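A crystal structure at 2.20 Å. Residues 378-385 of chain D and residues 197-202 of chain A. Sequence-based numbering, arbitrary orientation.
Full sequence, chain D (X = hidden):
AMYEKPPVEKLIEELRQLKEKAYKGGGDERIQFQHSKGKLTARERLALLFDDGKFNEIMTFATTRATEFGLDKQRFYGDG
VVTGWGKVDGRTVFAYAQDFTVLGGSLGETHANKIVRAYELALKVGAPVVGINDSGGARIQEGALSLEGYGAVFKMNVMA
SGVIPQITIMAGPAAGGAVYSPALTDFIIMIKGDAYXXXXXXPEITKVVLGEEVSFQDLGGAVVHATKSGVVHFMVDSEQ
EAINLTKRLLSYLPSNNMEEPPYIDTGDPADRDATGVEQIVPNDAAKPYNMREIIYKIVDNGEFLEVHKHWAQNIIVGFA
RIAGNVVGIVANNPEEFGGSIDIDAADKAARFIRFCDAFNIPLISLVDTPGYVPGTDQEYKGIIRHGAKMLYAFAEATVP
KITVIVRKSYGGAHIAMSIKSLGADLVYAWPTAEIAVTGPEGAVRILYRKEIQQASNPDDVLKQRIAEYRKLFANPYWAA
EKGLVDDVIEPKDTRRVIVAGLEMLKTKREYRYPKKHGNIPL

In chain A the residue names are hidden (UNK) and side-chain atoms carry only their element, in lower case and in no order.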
# COMPACT_ATOMS: atom_id res chain seq x y z
N GLN D 378 -14.58 -39.22 -20.82
CA GLN D 378 -14.26 -38.15 -19.88
C GLN D 378 -12.76 -37.90 -19.75
O GLN D 378 -12.34 -36.76 -19.63
CB GLN D 378 -14.86 -38.45 -18.50
CG GLN D 378 -16.36 -38.22 -18.38
CD GLN D 378 -16.75 -36.76 -18.54
OE1 GLN D 378 -17.49 -36.40 -19.46
NE2 GLN D 378 -16.25 -35.92 -17.65
N GLU D 379 -11.96 -38.97 -19.76
CA GLU D 379 -10.50 -38.82 -19.65
C GLU D 379 -9.93 -38.15 -20.90
O GLU D 379 -9.10 -37.25 -20.80
CB GLU D 379 -9.80 -40.16 -19.47
CG GLU D 379 -10.10 -40.88 -18.16
CD GLU D 379 -9.78 -40.04 -16.93
OE1 GLU D 379 -8.81 -39.24 -16.98
OE2 GLU D 379 -10.49 -40.20 -15.91
N TYR D 380 -10.40 -38.58 -22.07
CA TYR D 380 -9.92 -38.05 -23.34
C TYR D 380 -10.17 -36.57 -23.49
O TYR D 380 -9.39 -35.87 -24.12
CB TYR D 380 -10.58 -38.79 -24.51
CG TYR D 380 -10.04 -40.18 -24.74
CD1 TYR D 380 -9.33 -40.84 -23.73
CD2 TYR D 380 -10.26 -40.86 -25.94
CE1 TYR D 380 -8.86 -42.13 -23.91
CE2 TYR D 380 -9.79 -42.15 -26.13
CZ TYR D 380 -9.09 -42.78 -25.11
OH TYR D 380 -8.61 -44.05 -25.29
N LYS D 381 -11.26 -36.09 -22.91
CA LYS D 381 -11.58 -34.67 -23.00
C LYS D 381 -11.05 -33.88 -21.82
O LYS D 381 -11.44 -32.74 -21.60
CB LYS D 381 -13.10 -34.49 -23.16
CG LYS D 381 -13.61 -34.95 -24.53
CD LYS D 381 -15.11 -35.17 -24.54
CE LYS D 381 -15.57 -35.71 -25.89
NZ LYS D 381 -17.05 -35.96 -25.94
N GLY D 382 -10.16 -34.51 -21.05
CA GLY D 382 -9.53 -33.85 -19.93
C GLY D 382 -10.27 -33.64 -18.62
O GLY D 382 -10.13 -32.58 -18.02
N ILE D 383 -11.04 -34.62 -18.15
CA ILE D 383 -11.73 -34.44 -16.87
C ILE D 383 -10.72 -34.10 -15.78
O ILE D 383 -11.03 -33.43 -14.81
CB ILE D 383 -12.54 -35.70 -16.44
CG1 ILE D 383 -13.11 -35.48 -15.03
CG2 ILE D 383 -11.64 -36.94 -16.40
CD1 ILE D 383 -14.03 -34.29 -14.92
N ILE D 384 -9.48 -34.56 -15.96
CA ILE D 384 -8.44 -34.28 -14.98
C ILE D 384 -8.20 -32.77 -14.82
O ILE D 384 -7.98 -32.30 -13.70
CB ILE D 384 -7.12 -34.98 -15.37
CG1 ILE D 384 -7.31 -36.50 -15.29
CG2 ILE D 384 -5.98 -34.56 -14.45
CD1 ILE D 384 -6.06 -37.32 -15.63
N ARG D 385 -8.26 -32.01 -15.90
CA ARG D 385 -8.04 -30.57 -15.79
C ARG D 385 -9.33 -29.78 -15.55
O ARG D 385 -9.30 -28.73 -14.92
CB ARG D 385 -7.31 -30.03 -17.03
CG ARG D 385 -8.08 -30.12 -18.34
CD ARG D 385 -7.17 -29.68 -19.48
NE ARG D 385 -7.57 -30.28 -20.75
CZ ARG D 385 -8.37 -29.69 -21.63
NH1 ARG D 385 -8.86 -28.48 -21.41
NH2 ARG D 385 -8.69 -30.34 -22.74
N UNK A 197 0.52 -43.80 -16.02
CA UNK A 197 -0.80 -43.43 -16.48
C UNK A 197 -1.49 -42.59 -15.43
O UNK A 197 -0.99 -42.44 -14.32
c UNK A 197 -1.28 -47.85 -14.68
c UNK A 197 -2.87 -46.38 -13.60
o UNK A 197 -2.39 -48.53 -12.67
c UNK A 197 -2.66 -45.43 -14.61
c UNK A 197 -2.18 -47.59 -13.65
c UNK A 197 -1.63 -44.67 -16.79
c UNK A 197 -1.78 -45.66 -15.66
c UNK A 197 -1.09 -46.89 -15.68
N UNK A 198 -2.61 -42.01 -15.79
CA UNK A 198 -3.38 -41.25 -14.83
C UNK A 198 -4.81 -41.08 -15.29
O UNK A 198 -5.08 -40.82 -16.46
c UNK A 198 -2.70 -39.91 -14.48
c UNK A 198 -0.25 -37.34 -15.89
s UNK A 198 -1.59 -37.42 -14.86
c UNK A 198 -2.54 -38.85 -15.55
N UNK A 199 -5.73 -41.29 -14.35
CA UNK A 199 -7.15 -41.15 -14.62
C UNK A 199 -7.88 -40.91 -13.31
O UNK A 199 -7.41 -41.32 -12.25
c UNK A 199 -6.23 -46.18 -13.89
c UNK A 199 -5.88 -45.73 -15.15
c UNK A 199 -7.52 -44.17 -13.55
c UNK A 199 -7.17 -43.70 -14.82
c UNK A 199 -7.70 -42.39 -15.34
c UNK A 199 -6.35 -44.50 -15.61
c UNK A 199 -7.05 -45.40 -13.08
N UNK A 200 -9.02 -40.22 -13.37
CA UNK A 200 -9.80 -39.92 -12.17
C UNK A 200 -10.45 -41.20 -11.64
O UNK A 200 -10.36 -41.50 -10.44
c UNK A 200 -10.25 -37.57 -12.94
c UNK A 200 -11.73 -38.62 -11.22
c UNK A 200 -10.90 -38.87 -12.46
N UNK A 201 -11.09 -41.94 -12.54
CA UNK A 201 -11.76 -43.18 -12.20
C UNK A 201 -11.11 -44.35 -12.94
O UNK A 201 -10.94 -44.30 -14.16
o UNK A 201 -13.85 -41.97 -12.03
c UNK A 201 -13.24 -43.13 -12.59
c UNK A 201 -13.96 -44.37 -12.08
N UNK A 202 -10.76 -45.39 -12.21
CA UNK A 202 -10.13 -46.55 -12.82
C UNK A 202 -11.02 -47.32 -13.78
O UNK A 202 -12.24 -47.09 -13.81

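Position 197 of chain A carries eight side-chain atoms: one carbon leading into a ring of six carbons, with an oxygen on the far side of the ring. The side chain is out of reach of the chain D stretch, so this contact places no demand on it. A phenol of this kind identifies Tyr A197.

At position 198 the side chain is an unbranched run of two carbons, a sulfur and a last carbon, and its second carbon packs on Ile D384. A thioether in a linear chain means methionine, Met A198. The chain starts sideways, with chi1 in p and chi2 in t, and its CG lies 3.8 Å from CD1 of Ile D384. That same CD1 also sits 3.7 Å from the backbone O of Met A198, so the isoleucine tip packs on main chain as well as side chain.

Position 199 has one carbon followed by a six-carbon ring with no heteroatom, and that first carbon lies against Glu D379. This makes it Phe A199. The side chain sets off sideways and its end leads away, leaving the base of the residue for chain D: CD of Glu D379 is 3.5 Å from CB of Phe A199, and OE1 of Glu D379 is 3.5 Å from its CA.

Position 200 shows three carbons, one carrying the other two, and one of the two end carbons packs on Ile D383 and Ile D384. That fork, branched at CB, is valine, Val A200. The methyl in question, CG2, lies 3.8 Å from CG2 of Ile D383 and 3.9 Å from CG1 of Ile D384.

Position 201 has a carbon bearing one oxygen and one carbon. Its side chain makes no close approach to chain D, and the residue loses little surface here. The pattern is that of Thr A201. Position 202 has no side-chain atoms at all and is out of contact; it is Gly A202, at the N-cap position before a helix.

The contact combines one polar anchor with a small apolar patch. Just past the strand, the backbone N of Val A200 donates a hydrogen bond to OE2 of Glu D379, 2.9 Å long with an angle of 148° at the hydrogen. The acceptor belongs to a side chain but the donor to the main chain, so the bond reads backbone position rather than side-chain identity. On chain D, a turn at Gly D382, whose positive phi favours glycine, separates the helix bearing Glu D379 from the next, where Ile D383 and Ile D384 point toward chain A. The carboxylate thus fixes the backbone of Val A200 while the two isoleucines pack against its methyl, and Ile D384 extends the apolar patch to Met A198.

Chain A, residues 197-202: YMFVTG
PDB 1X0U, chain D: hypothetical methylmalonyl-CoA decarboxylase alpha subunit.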